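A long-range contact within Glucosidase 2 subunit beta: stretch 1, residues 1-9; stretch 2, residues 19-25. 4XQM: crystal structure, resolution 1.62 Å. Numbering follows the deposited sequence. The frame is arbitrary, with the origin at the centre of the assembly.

Stretch 1 1-9: YRAIKGMET
Stretch 2 (19-25) KVVFYEN

Stretches 1-9 and 19-25 run antiparallel: a short β ladder joins Glu 8 and Thr 9 to Val 21 and Val 20, and both stretches bend through type II turns, Ile 4 to Met 7 (Met 7 N to Ile 4 O, 3.0 Å) and Val 21 to Glu 24 (Glu 24 N to Val 21 O, 3.1 Å). Together they bury 667 Å².

Lys 19 is extended (phi/psi -135/117; chi1 to chi4 t, t, m, t); its CA lies 3.4 Å from Thr 9 O in a CA-H...O contact. Val 20 (-108/124, chi1 t) forms the hydrogen-bonded pair with Thr 9 (-127/135, chi1 m), CA-CA 5.3 Å: Val 20 N to Thr 9 O and Thr 9 N to Val 20 O are both 2.9 Å, and the two side chains share one sheet face. Val 21 (-114/115, chi1 t) faces Glu 8 (-112/134, chi1 t) as the non-hydrogen-bonded pair, CA-CA 4.4 Å, with both side chains on the other face. Val 21 CG1 lies 3.5 Å from Gly 6 CA; Gly 6 (95/-9) adopts backbone angles at which a CB would jam against the preceding carbonyl.

Phe 22 (-58/129, chi1 m, chi2 -30°) extends the pairing past the ladder: Phe 22 N donates to Met 7 O (2.9 Å), Gly 6 N to Phe 22 O (3.0 Å). Apolar Ile 4 (-132/-17; p, t) and the sulfur of Met 7 (-66/126; t, t, m) pack obliquely on its aromatic ring: Met 7 SD to Phe 22 CE2 3.8 Å, Ile 4 CD1 to Phe 22 CD2 4.0 Å.

Tyr 23 (66/15, chi1 m, chi2 -40°) directs its CB toward stretch 1; Tyr 23 CE2 packs against Ile 4 CD1 (3.4 Å) and Tyr 1 CB (3.6 Å). Glu 24 (-125/-85; m, t, 2°) pairs its carboxylate with the ammonium of Lys 5 (-57/128; t, t, t, m), a hydrogen-bonded salt bridge, Lys 5 NZ to Glu 24 OE2 2.9 Å. Asn 25 does not touch stretch 1; Asn 25 O accepts from Val 21 N (2.9 Å).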

# COMPACT_ATOMS: atom_id res chain seq x y z
N TYR A 1 3.37 -9.91 -14.16
CA TYR A 1 3.37 -8.86 -13.18
C TYR A 1 3.99 -9.79 -12.21
O TYR A 1 4.26 -9.45 -11.10
CB TYR A 1 1.93 -8.51 -12.89
CG TYR A 1 0.98 -9.67 -13.14
CD1 TYR A 1 0.48 -9.96 -14.41
CD2 TYR A 1 0.57 -10.45 -12.08
CE1 TYR A 1 -0.39 -11.03 -14.60
CE2 TYR A 1 -0.30 -11.49 -12.26
CZ TYR A 1 -0.78 -11.78 -13.51
OH TYR A 1 -1.65 -12.84 -13.63
N ARG A 2 4.27 -10.99 -12.73
CA ARG A 2 4.67 -12.10 -11.87
C ARG A 2 6.10 -12.02 -11.37
O ARG A 2 6.47 -12.78 -10.48
CB ARG A 2 4.38 -13.44 -12.54
CG ARG A 2 2.88 -13.71 -12.67
CD ARG A 2 2.61 -15.10 -13.19
NE ARG A 2 1.18 -15.31 -13.43
CZ ARG A 2 0.30 -15.64 -12.49
NH1 ARG A 2 0.70 -15.79 -11.23
NH2 ARG A 2 -0.97 -15.81 -12.81
N ALA A 3 6.89 -11.10 -11.93
CA ALA A 3 8.21 -10.86 -11.37
C ALA A 3 8.05 -10.01 -10.12
O ALA A 3 8.99 -9.85 -9.34
CB ALA A 3 9.11 -10.15 -12.36
N ILE A 4 6.87 -9.42 -9.94
CA ILE A 4 6.68 -8.64 -8.72
C ILE A 4 5.40 -8.89 -7.94
O ILE A 4 5.31 -8.50 -6.78
CB ILE A 4 6.81 -7.14 -8.95
CG1 ILE A 4 5.60 -6.61 -9.69
CG2 ILE A 4 8.12 -6.80 -9.69
CD1 ILE A 4 5.34 -5.19 -9.32
N LYS A 5 4.40 -9.53 -8.55
CA LYS A 5 3.21 -9.91 -7.77
C LYS A 5 3.60 -10.77 -6.57
O LYS A 5 4.31 -11.79 -6.71
CB LYS A 5 2.18 -10.66 -8.62
CG LYS A 5 0.93 -11.09 -7.82
CD LYS A 5 -0.17 -11.59 -8.75
CE LYS A 5 -1.41 -12.01 -7.97
NZ LYS A 5 -1.16 -13.20 -7.11
N GLY A 6 3.14 -10.37 -5.39
CA GLY A 6 3.44 -11.10 -4.17
C GLY A 6 4.65 -10.57 -3.42
O GLY A 6 4.92 -10.99 -2.30
N MET A 7 5.38 -9.64 -4.03
CA MET A 7 6.50 -9.01 -3.35
C MET A 7 6.00 -8.19 -2.16
O MET A 7 5.10 -7.34 -2.30
CB MET A 7 7.26 -8.12 -4.33
CG MET A 7 8.50 -7.47 -3.77
SD MET A 7 9.36 -6.56 -5.08
CE MET A 7 9.69 -7.85 -6.27
N GLU A 8 6.56 -8.46 -0.98
CA GLU A 8 6.08 -7.86 0.27
C GLU A 8 7.09 -6.88 0.88
O GLU A 8 8.28 -7.18 0.98
CB GLU A 8 5.78 -8.96 1.29
CG GLU A 8 5.55 -8.49 2.72
CD GLU A 8 5.42 -9.64 3.69
OE1 GLU A 8 4.51 -10.48 3.51
OE2 GLU A 8 6.25 -9.72 4.63
N THR A 9 6.59 -5.72 1.31
CA THR A 9 7.41 -4.76 2.06
C THR A 9 6.66 -4.42 3.35
O THR A 9 5.45 -4.19 3.33
CB THR A 9 7.63 -3.47 1.26
OG1 THR A 9 8.20 -3.79 -0.02
CG2 THR A 9 8.58 -2.52 1.99
N LYS A 19 1.94 -3.50 5.79
CA LYS A 19 2.43 -4.52 4.89
C LYS A 19 1.82 -4.29 3.52
O LYS A 19 0.59 -4.33 3.37
CB LYS A 19 2.05 -5.90 5.41
CG LYS A 19 2.44 -7.06 4.52
CD LYS A 19 2.02 -8.36 5.22
CE LYS A 19 2.40 -8.33 6.71
NZ LYS A 19 1.84 -9.48 7.48
N VAL A 20 2.67 -4.02 2.54
CA VAL A 20 2.24 -3.86 1.16
C VAL A 20 2.69 -5.08 0.38
O VAL A 20 3.88 -5.41 0.38
CB VAL A 20 2.84 -2.60 0.49
CG1 VAL A 20 2.45 -2.55 -0.99
CG2 VAL A 20 2.37 -1.34 1.22
N VAL A 21 1.74 -5.76 -0.26
CA VAL A 21 2.07 -6.84 -1.17
C VAL A 21 1.65 -6.43 -2.58
O VAL A 21 0.46 -6.24 -2.87
CB VAL A 21 1.37 -8.14 -0.76
CG1 VAL A 21 1.90 -9.28 -1.62
CG2 VAL A 21 1.65 -8.44 0.69
N PHE A 22 2.63 -6.28 -3.47
CA PHE A 22 2.33 -5.78 -4.82
C PHE A 22 1.30 -6.66 -5.54
O PHE A 22 1.44 -7.89 -5.58
CB PHE A 22 3.60 -5.65 -5.67
CG PHE A 22 4.55 -4.57 -5.20
CD1 PHE A 22 4.09 -3.42 -4.56
CD2 PHE A 22 5.92 -4.70 -5.42
CE1 PHE A 22 4.99 -2.42 -4.14
CE2 PHE A 22 6.82 -3.72 -5.01
CZ PHE A 22 6.36 -2.58 -4.38
N TYR A 23 0.25 -6.02 -6.07
CA TYR A 23 -0.78 -6.68 -6.87
C TYR A 23 -1.63 -7.67 -6.08
O TYR A 23 -2.37 -8.47 -6.66
CB TYR A 23 -0.18 -7.35 -8.11
CG TYR A 23 0.47 -6.39 -9.07
CD1 TYR A 23 -0.10 -5.15 -9.35
CD2 TYR A 23 1.67 -6.70 -9.68
CE1 TYR A 23 0.51 -4.26 -10.24
CE2 TYR A 23 2.28 -5.83 -10.56
CZ TYR A 23 1.70 -4.62 -10.84
OH TYR A 23 2.33 -3.76 -11.72
N GLU A 24 -1.54 -7.61 -4.76
CA GLU A 24 -2.38 -8.45 -3.91
C GLU A 24 -3.16 -7.59 -2.91
O GLU A 24 -4.30 -7.21 -3.18
CB GLU A 24 -1.55 -9.57 -3.26
CG GLU A 24 -1.05 -10.55 -4.33
CD GLU A 24 -0.25 -11.73 -3.79
OE1 GLU A 24 -0.08 -11.86 -2.56
OE2 GLU A 24 0.22 -12.55 -4.63
N ASN A 25 -2.54 -7.26 -1.79
CA ASN A 25 -3.26 -6.49 -0.77
C ASN A 25 -2.36 -5.63 0.10
O ASN A 25 -1.13 -5.78 0.08
CB ASN A 25 -4.11 -7.42 0.10
CG ASN A 25 -3.43 -8.74 0.35
OD1 ASN A 25 -2.21 -8.80 0.53
ND2 ASN A 25 -4.21 -9.82 0.36